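7,8-dihydro-6-hydroxymethylpterin pyrophosphokinase-dihydropteroate synthase (Plasmodium falciparum, PDB 6JWS) probably catalyses two consecutive steps of folate biosynthesis, pyrophosphorylation of 6-hydroxymethyl-7,8-dihydropterin by ATP and condensation of the product with 4-aminobenzoate to give 7,8-dihydropteroate. Local coordinates at residues N25-I33 and V377-L385; R449-Q460 and V488-V498. The protein carries 1 engineered substitution. All blocks are in the same frame, centred on the assembly; numbering follows the deposited sequence.

Interaction 1: N25-I33 and V377-L385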
# COMPACT_ATOMS: atom_id res chain seq x y z
N ASN B 25 -24.80 20.38 -17.23
CA ASN B 25 -23.77 21.12 -16.53
C ASN B 25 -24.06 21.16 -15.03
O ASN B 25 -23.23 21.59 -14.24
CB ASN B 25 -23.65 22.56 -17.06
CG ASN B 25 -23.30 22.61 -18.53
OD1 ASN B 25 -24.11 23.05 -19.35
ND2 ASN B 25 -22.11 22.14 -18.87
N ASP B 26 -25.25 20.69 -14.65
CA ASP B 26 -25.72 20.76 -13.28
C ASP B 26 -25.22 19.53 -12.50
O ASP B 26 -25.71 18.43 -12.71
CB ASP B 26 -27.25 20.91 -13.27
CG ASP B 26 -27.86 21.12 -11.90
OD1 ASP B 26 -27.10 21.18 -10.91
OD2 ASP B 26 -29.11 21.22 -11.83
N ARG B 27 -24.28 19.76 -11.58
CA ARG B 27 -23.60 18.69 -10.86
C ARG B 27 -24.52 18.06 -9.81
O ARG B 27 -24.67 16.83 -9.78
CB ARG B 27 -22.28 19.20 -10.27
CG ARG B 27 -21.68 18.30 -9.20
CD ARG B 27 -20.32 18.74 -8.69
NE ARG B 27 -20.05 18.33 -7.32
CZ ARG B 27 -20.02 17.07 -6.87
NH1 ARG B 27 -20.28 16.05 -7.68
NH2 ARG B 27 -19.75 16.83 -5.60
N ARG B 28 -25.13 18.89 -8.94
CA ARG B 28 -25.93 18.40 -7.82
C ARG B 28 -27.03 17.50 -8.36
O ARG B 28 -27.35 16.49 -7.73
CB ARG B 28 -26.50 19.55 -6.97
CG ARG B 28 -27.28 19.15 -5.71
CD ARG B 28 -28.12 20.26 -5.06
NE ARG B 28 -29.19 20.87 -5.86
CZ ARG B 28 -30.51 20.83 -5.59
NH1 ARG B 28 -31.36 21.42 -6.41
NH2 ARG B 28 -30.96 20.20 -4.52
N ASN B 29 -27.57 17.85 -9.53
CA ASN B 29 -28.74 17.18 -10.08
C ASN B 29 -28.39 16.32 -11.29
O ASN B 29 -29.28 15.86 -12.00
CB ASN B 29 -29.84 18.17 -10.44
CG ASN B 29 -30.44 18.83 -9.22
OD1 ASN B 29 -30.42 20.05 -9.10
ND2 ASN B 29 -30.94 18.02 -8.30
N ALA B 30 -27.09 16.06 -11.51
CA ALA B 30 -26.66 15.40 -12.74
C ALA B 30 -27.40 14.08 -12.94
O ALA B 30 -27.85 13.79 -14.05
CB ALA B 30 -25.16 15.23 -12.74
N VAL B 31 -27.54 13.29 -11.87
CA VAL B 31 -28.16 11.97 -11.92
C VAL B 31 -29.65 12.09 -12.24
O VAL B 31 -30.15 11.38 -13.11
CB VAL B 31 -27.94 11.17 -10.62
CG1 VAL B 31 -28.62 9.81 -10.69
CG2 VAL B 31 -26.46 11.01 -10.31
N LEU B 32 -30.36 12.97 -11.52
CA LEU B 32 -31.80 13.11 -11.70
C LEU B 32 -32.10 13.59 -13.12
O LEU B 32 -32.98 13.04 -13.78
CB LEU B 32 -32.36 14.06 -10.63
CG LEU B 32 -33.81 14.53 -10.80
CD1 LEU B 32 -34.80 13.37 -10.73
CD2 LEU B 32 -34.16 15.59 -9.77
N ILE B 33 -31.32 14.56 -13.60
CA ILE B 33 -31.52 15.14 -14.92
C ILE B 33 -31.33 14.05 -15.97
O ILE B 33 -32.20 13.85 -16.82
CB ILE B 33 -30.59 16.35 -15.16
CG1 ILE B 33 -30.80 17.50 -14.16
CG2 ILE B 33 -30.69 16.84 -16.60
CD1 ILE B 33 -32.21 17.62 -13.63
N VAL B 377 -23.24 4.98 -9.69
CA VAL B 377 -24.30 5.50 -8.83
C VAL B 377 -24.84 4.40 -7.90
O VAL B 377 -25.20 3.31 -8.35
CB VAL B 377 -25.43 6.18 -9.63
CG1 VAL B 377 -26.57 6.66 -8.74
CG2 VAL B 377 -24.91 7.34 -10.45
N LEU B 378 -24.84 4.68 -6.60
CA LEU B 378 -25.36 3.72 -5.62
C LEU B 378 -26.85 3.95 -5.39
O LEU B 378 -27.63 3.01 -5.28
CB LEU B 378 -24.60 3.88 -4.30
CG LEU B 378 -23.17 3.35 -4.32
CD1 LEU B 378 -22.45 3.72 -3.03
CD2 LEU B 378 -23.17 1.84 -4.55
N LYS B 379 -27.23 5.23 -5.26
CA LYS B 379 -28.61 5.56 -4.96
C LYS B 379 -29.09 6.63 -5.94
O LYS B 379 -29.66 6.32 -6.98
CB LYS B 379 -28.77 5.91 -3.48
CG LYS B 379 -30.20 6.14 -3.01
CD LYS B 379 -30.32 6.72 -1.60
CE LYS B 379 -31.71 7.27 -1.32
NZ LYS B 379 -31.99 7.39 0.13
N ASP B 380 -28.79 7.90 -5.61
CA ASP B 380 -29.23 9.02 -6.42
C ASP B 380 -28.13 10.08 -6.52
O ASP B 380 -28.38 11.17 -7.02
CB ASP B 380 -30.58 9.57 -5.93
CG ASP B 380 -30.66 9.93 -4.46
OD1 ASP B 380 -29.58 10.14 -3.83
OD2 ASP B 380 -31.80 10.01 -3.92
N ARG B 381 -26.92 9.75 -6.06
CA ARG B 381 -25.80 10.68 -6.08
C ARG B 381 -24.61 10.11 -6.86
O ARG B 381 -24.41 8.90 -6.96
CB ARG B 381 -25.42 11.04 -4.63
CG ARG B 381 -25.86 12.42 -4.18
CD ARG B 381 -27.34 12.74 -4.20
NE ARG B 381 -27.61 14.10 -4.68
CZ ARG B 381 -28.76 14.77 -4.55
NH1 ARG B 381 -29.79 14.22 -3.92
NH2 ARG B 381 -28.87 16.00 -5.03
N ILE B 382 -23.80 11.03 -7.40
CA ILE B 382 -22.53 10.77 -8.05
C ILE B 382 -21.52 10.17 -7.06
O ILE B 382 -21.30 10.72 -5.98
CB ILE B 382 -22.01 12.11 -8.62
CG1 ILE B 382 -22.80 12.54 -9.85
CG2 ILE B 382 -20.51 12.11 -8.88
CD1 ILE B 382 -22.49 13.97 -10.24
N SER B 383 -20.89 9.05 -7.45
CA SER B 383 -19.69 8.54 -6.79
C SER B 383 -18.60 8.47 -7.86
O SER B 383 -18.85 7.96 -8.95
CB SER B 383 -19.90 7.17 -6.17
OG SER B 383 -20.79 7.18 -5.06
N TYR B 384 -17.41 8.97 -7.56
CA TYR B 384 -16.32 8.86 -8.51
C TYR B 384 -15.68 7.49 -8.35
O TYR B 384 -15.23 7.15 -7.25
CB TYR B 384 -15.27 9.95 -8.26
CG TYR B 384 -15.82 11.34 -8.46
CD1 TYR B 384 -16.10 11.82 -9.72
CD2 TYR B 384 -16.14 12.14 -7.37
CE1 TYR B 384 -16.66 13.07 -9.91
CE2 TYR B 384 -16.67 13.40 -7.53
CZ TYR B 384 -16.94 13.86 -8.81
OH TYR B 384 -17.45 15.11 -8.98
N LEU B 385 -15.65 6.72 -9.45
CA LEU B 385 -15.08 5.39 -9.40
C LEU B 385 -13.66 5.49 -8.84
O LEU B 385 -12.87 6.31 -9.30
CB LEU B 385 -15.06 4.77 -10.81
CG LEU B 385 -14.73 3.28 -10.81
CD1 LEU B 385 -15.82 2.51 -10.06
CD2 LEU B 385 -14.60 2.74 -12.22
O HOH W 1 -27.32 13.95 -8.69
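V31, in the first turn of helix 30-44, packs against I382 on the edge strand 382-384 and illustrates how a helix start can be seated on a hairpin. Its CG2 does the touching: chi1 of 179° sets CG2 anti to the carbonyl carbon, beside the backbone N, and there it lies 4.0 Å from I382 CG1, close to the main chain of R381, and also meets CG2 of V377. The CB of V31 rests 3.6 Å from the D380 carbonyl O in the hairpin loop. I382 reaches back with its far end, CD1 lying 3.6 Å from R27 O and 3.9 Å from A30 CB, while its CG2 sits over one face of the Y384 ring, toward the rim. R27, its chain extended from CG to NE, crosses Y384 at about a right angle. Its NH1 is 3.3 Å from Y384 OH, at an angle too poor for a hydrogen bond; that hydroxyl is instead bonded to E56. One direct hydrogen bond spans the segments, and it is weak: R381 NH2 to R28 O (3.1 Å, 134°). A water also donates to R28 O, accepts from V31 N and weakly reaches D380 O. The loop and helix start following strand 16-24 thus meet a hairpin, strands 372-377 and 382-384, that adds two strands at the edge of the same antiparallel sheet and precedes barrel strand 390-396 in the chain. The ordered part of the contact is aliphatic, made by V31, A30, V377 and I382; R27 and R28 are poorly ordered, so the positions of their guanidinium groups carry less weight.

Interaction 2: R449-Q460 and V488-V498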
# COMPACT_ATOMS: atom_id res chain seq x y z
N ARG B 449 -39.18 -13.45 3.34
CA ARG B 449 -39.94 -12.22 3.30
C ARG B 449 -40.26 -11.74 4.71
O ARG B 449 -40.20 -10.54 4.97
CB ARG B 449 -41.23 -12.44 2.49
CG ARG B 449 -42.12 -11.22 2.42
CD ARG B 449 -43.12 -11.17 3.56
NE ARG B 449 -43.79 -9.87 3.55
CZ ARG B 449 -44.34 -9.29 4.62
NH1 ARG B 449 -44.31 -9.90 5.79
NH2 ARG B 449 -44.90 -8.10 4.49
N ASP B 450 -40.62 -12.67 5.60
CA ASP B 450 -41.01 -12.33 6.97
C ASP B 450 -39.79 -12.01 7.84
O ASP B 450 -39.94 -11.34 8.86
CB ASP B 450 -41.88 -13.40 7.63
CG ASP B 450 -43.32 -13.42 7.12
OD1 ASP B 450 -43.85 -12.34 6.76
OD2 ASP B 450 -43.87 -14.53 7.05
N LEU B 451 -38.60 -12.49 7.44
CA LEU B 451 -37.38 -12.12 8.13
C LEU B 451 -37.03 -10.67 7.84
O LEU B 451 -36.72 -9.94 8.79
CB LEU B 451 -36.22 -13.05 7.77
CG LEU B 451 -36.27 -14.42 8.44
CD1 LEU B 451 -35.18 -15.32 7.89
CD2 LEU B 451 -36.13 -14.28 9.95
N VAL B 452 -37.13 -10.24 6.56
CA VAL B 452 -36.56 -8.95 6.19
C VAL B 452 -37.60 -7.84 6.10
O VAL B 452 -37.30 -6.71 6.46
CB VAL B 452 -35.68 -8.98 4.91
CG1 VAL B 452 -34.48 -9.89 5.07
CG2 VAL B 452 -36.46 -9.37 3.67
N VAL B 453 -38.78 -8.11 5.51
CA VAL B 453 -39.66 -6.97 5.26
C VAL B 453 -40.04 -6.27 6.57
O VAL B 453 -39.89 -5.04 6.64
CB VAL B 453 -40.86 -7.30 4.33
CG1 VAL B 453 -41.84 -6.13 4.26
CG2 VAL B 453 -40.39 -7.66 2.92
N PRO B 454 -40.49 -6.96 7.65
CA PRO B 454 -40.86 -6.26 8.89
C PRO B 454 -39.72 -5.38 9.40
O PRO B 454 -39.94 -4.22 9.80
CB PRO B 454 -41.23 -7.39 9.89
CG PRO B 454 -41.61 -8.57 8.99
CD PRO B 454 -40.73 -8.41 7.76
N VAL B 455 -38.49 -5.92 9.38
CA VAL B 455 -37.32 -5.17 9.81
C VAL B 455 -37.20 -3.89 8.99
O VAL B 455 -37.03 -2.80 9.55
CB VAL B 455 -36.03 -6.00 9.71
CG1 VAL B 455 -34.80 -5.11 9.84
CG2 VAL B 455 -36.01 -7.09 10.78
N LEU B 456 -37.32 -4.01 7.66
CA LEU B 456 -37.11 -2.86 6.80
C LEU B 456 -38.21 -1.83 7.01
O LEU B 456 -37.93 -0.63 6.89
CB LEU B 456 -37.04 -3.29 5.33
CG LEU B 456 -35.71 -3.90 4.88
CD1 LEU B 456 -35.81 -4.45 3.47
CD2 LEU B 456 -34.58 -2.89 5.01
N GLN B 457 -39.44 -2.32 7.28
CA GLN B 457 -40.60 -1.49 7.56
C GLN B 457 -40.39 -0.69 8.85
O GLN B 457 -40.63 0.51 8.87
CB GLN B 457 -41.87 -2.34 7.62
CG GLN B 457 -42.58 -2.50 6.28
CD GLN B 457 -43.55 -3.65 6.22
OE1 GLN B 457 -43.58 -4.54 7.08
NE2 GLN B 457 -44.34 -3.67 5.16
N LEU B 458 -39.95 -1.35 9.92
CA LEU B 458 -39.66 -0.70 11.18
C LEU B 458 -38.53 0.32 11.02
O LEU B 458 -38.60 1.42 11.56
CB LEU B 458 -39.34 -1.78 12.23
CG LEU B 458 -39.08 -1.28 13.66
CD1 LEU B 458 -40.25 -0.45 14.18
CD2 LEU B 458 -38.82 -2.44 14.61
N PHE B 459 -37.49 -0.04 10.23
CA PHE B 459 -36.40 0.90 10.02
C PHE B 459 -36.90 2.18 9.35
O PHE B 459 -36.52 3.28 9.76
CB PHE B 459 -35.25 0.30 9.20
CG PHE B 459 -34.18 1.31 8.92
CD1 PHE B 459 -33.24 1.63 9.90
CD2 PHE B 459 -34.14 1.98 7.71
CE1 PHE B 459 -32.27 2.59 9.65
CE2 PHE B 459 -33.16 2.94 7.47
CZ PHE B 459 -32.24 3.25 8.44
N GLN B 460 -37.73 2.02 8.31
CA GLN B 460 -38.28 3.14 7.56
C GLN B 460 -39.05 4.05 8.53
O GLN B 460 -38.87 5.27 8.52
CB GLN B 460 -39.11 2.59 6.39
CG GLN B 460 -39.87 3.63 5.56
CD GLN B 460 -40.88 3.05 4.59
OE1 GLN B 460 -41.78 2.28 4.96
NE2 GLN B 460 -40.78 3.44 3.32
N VAL B 488 -39.67 -11.03 -2.98
CA VAL B 488 -39.12 -10.26 -1.88
C VAL B 488 -38.69 -8.90 -2.41
O VAL B 488 -39.12 -7.86 -1.89
CB VAL B 488 -37.98 -11.02 -1.17
CG1 VAL B 488 -37.15 -10.12 -0.26
CG2 VAL B 488 -38.52 -12.23 -0.39
N PHE B 489 -37.88 -8.89 -3.48
CA PHE B 489 -37.40 -7.62 -4.01
C PHE B 489 -38.57 -6.72 -4.42
O PHE B 489 -38.50 -5.52 -4.17
CB PHE B 489 -36.39 -7.78 -5.15
CG PHE B 489 -35.69 -6.47 -5.50
CD1 PHE B 489 -34.86 -5.84 -4.59
CD2 PHE B 489 -35.85 -5.88 -6.75
CE1 PHE B 489 -34.22 -4.65 -4.90
CE2 PHE B 489 -35.17 -4.71 -7.07
CZ PHE B 489 -34.38 -4.08 -6.14
N LYS B 490 -39.60 -7.30 -5.06
CA LYS B 490 -40.75 -6.52 -5.52
C LYS B 490 -41.45 -5.81 -4.35
O LYS B 490 -41.74 -4.62 -4.42
CB LYS B 490 -41.72 -7.39 -6.33
CG LYS B 490 -42.94 -6.65 -6.87
CD LYS B 490 -43.82 -7.49 -7.79
CE LYS B 490 -45.23 -6.94 -7.94
NZ LYS B 490 -45.23 -5.48 -8.22
N GLU B 491 -41.70 -6.52 -3.26
CA GLU B 491 -42.40 -5.91 -2.13
C GLU B 491 -41.54 -4.80 -1.54
O GLU B 491 -42.08 -3.80 -1.06
CB GLU B 491 -42.77 -6.96 -1.08
CG GLU B 491 -43.70 -6.43 0.00
CD GLU B 491 -44.01 -7.37 1.16
OE1 GLU B 491 -43.54 -8.52 1.16
OE2 GLU B 491 -44.71 -6.93 2.09
N CYS B 492 -40.21 -4.95 -1.59
CA CYS B 492 -39.32 -3.94 -1.03
C CYS B 492 -39.34 -2.68 -1.88
O CYS B 492 -39.44 -1.59 -1.33
CB CYS B 492 -37.90 -4.46 -0.88
SG CYS B 492 -37.76 -5.73 0.40
N VAL B 493 -39.26 -2.81 -3.21
CA VAL B 493 -39.23 -1.60 -4.02
C VAL B 493 -40.61 -0.93 -4.05
O VAL B 493 -40.69 0.30 -4.04
CB VAL B 493 -38.54 -1.72 -5.40
CG1 VAL B 493 -37.05 -2.04 -5.26
CG2 VAL B 493 -39.20 -2.72 -6.34
N ASP B 494 -41.69 -1.73 -4.06
CA ASP B 494 -43.04 -1.18 -4.08
C ASP B 494 -43.25 -0.27 -2.87
O ASP B 494 -43.91 0.75 -2.99
CB ASP B 494 -44.13 -2.27 -4.12
CG ASP B 494 -44.31 -2.95 -5.47
OD1 ASP B 494 -43.76 -2.45 -6.47
OD2 ASP B 494 -45.01 -4.00 -5.50
N ASN B 495 -42.65 -0.61 -1.74
CA ASN B 495 -42.85 0.08 -0.47
C ASN B 495 -41.68 1.01 -0.15
O ASN B 495 -41.61 1.54 0.95
CB ASN B 495 -43.13 -0.94 0.64
CG ASN B 495 -44.52 -1.54 0.52
OD1 ASN B 495 -45.48 -0.93 1.01
ND2 ASN B 495 -44.66 -2.68 -0.13
N ASP B 496 -40.73 1.16 -1.10
CA ASP B 496 -39.57 2.04 -0.97
C ASP B 496 -38.73 1.67 0.25
O ASP B 496 -38.32 2.52 1.02
CB ASP B 496 -39.94 3.52 -1.03
CG ASP B 496 -40.37 3.98 -2.42
OD1 ASP B 496 -41.58 3.84 -2.75
OD2 ASP B 496 -39.49 4.44 -3.19
N LEU B 497 -38.45 0.37 0.40
CA LEU B 497 -37.73 -0.08 1.58
C LEU B 497 -36.23 -0.20 1.28
O LEU B 497 -35.46 -0.33 2.23
CB LEU B 497 -38.32 -1.42 2.07
CG LEU B 497 -39.81 -1.38 2.46
CD1 LEU B 497 -40.27 -2.72 2.99
CD2 LEU B 497 -40.07 -0.30 3.49
N VAL B 498 -35.84 -0.17 -0.00
CA VAL B 498 -34.48 -0.51 -0.40
C VAL B 498 -34.04 0.36 -1.58
O VAL B 498 -34.88 0.84 -2.34
CB VAL B 498 -34.30 -2.01 -0.71
CG1 VAL B 498 -34.62 -2.88 0.49
CG2 VAL B 498 -35.10 -2.46 -1.94
O HOH W 2 -36.15 0.73 4.82
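R449 grips E491 side-on, with NE and NH2 each serving one carboxylate oxygen: NE to OE1 at 2.8 Å and NH2 to OE2 at 2.7 Å. Both bonds are nearly straight (166° and 172°), both use syn lone pairs, and the two planes are almost coplanar, so the pairing fixes the rotation of each group. The remaining nitrogen, NH1, holds OD1 of D450, met nearly along its C-O bond, which makes the guanidinium the centre of a three-residue network. E491 reaches across because its chain is extended, with CG anti to the backbone N (chi1 -171°), and V453 CB lies against one face of the R449 guanidinium. At the other end, Q460 NE2 donates to N495 O (3.1 Å); N495 O lies off the amide plane of Q460, and the donor comes in nearly end-on to that carbonyl. N495 belongs to the turn closing helix 486-494, a Schellman motif in which L497 N returns to C492 O and D496 N to V493 O, with D496 at positive phi as the C-prime residue. Helices 448-464 and 486-494 are neighbouring outer helices of the TIM barrel, lying side by side on strand 478-482, their local axes nearly parallel and 10.6 Å apart. L497, just past the Schellman turn, has the most surface buried here. Its CD1 touches both V453 CG1 and Q457 CG, its CD2 comes within 3.4 Å of Q460 OE1, and its CB meets L456 CB. L456 CD1 touches V498 CG1 at 3.6 Å and C492 SG at 3.9 Å, and both L456 and C492 pack on the barrel strand. A water donates to the carbonyl oxygens of L456 and L497. Near the R449-E491 pair, V488 CG1 meets V452 CG2 and V488 CG2 packs on CA and CB of R449.

In the fold
Both segments of interaction 1 precede those of interaction 2 in the chain; the centres are about 25 Å apart and the nearest atoms about 7 Å. Strand 478-482 links them in the fold: L378 and K379, from the hairpin loop of interaction 1, rest on I478, while L456 of interaction 2 rests on the adjacent I479. Neither contact includes a residue that binds the ATP or the metals of this structure. Interaction 2 is nevertheless in the barrel that holds pteroic acid, the side chain of V452 being about 12 Å from it, whereas interaction 1 involves the hairpin that precedes barrel strand 390-396.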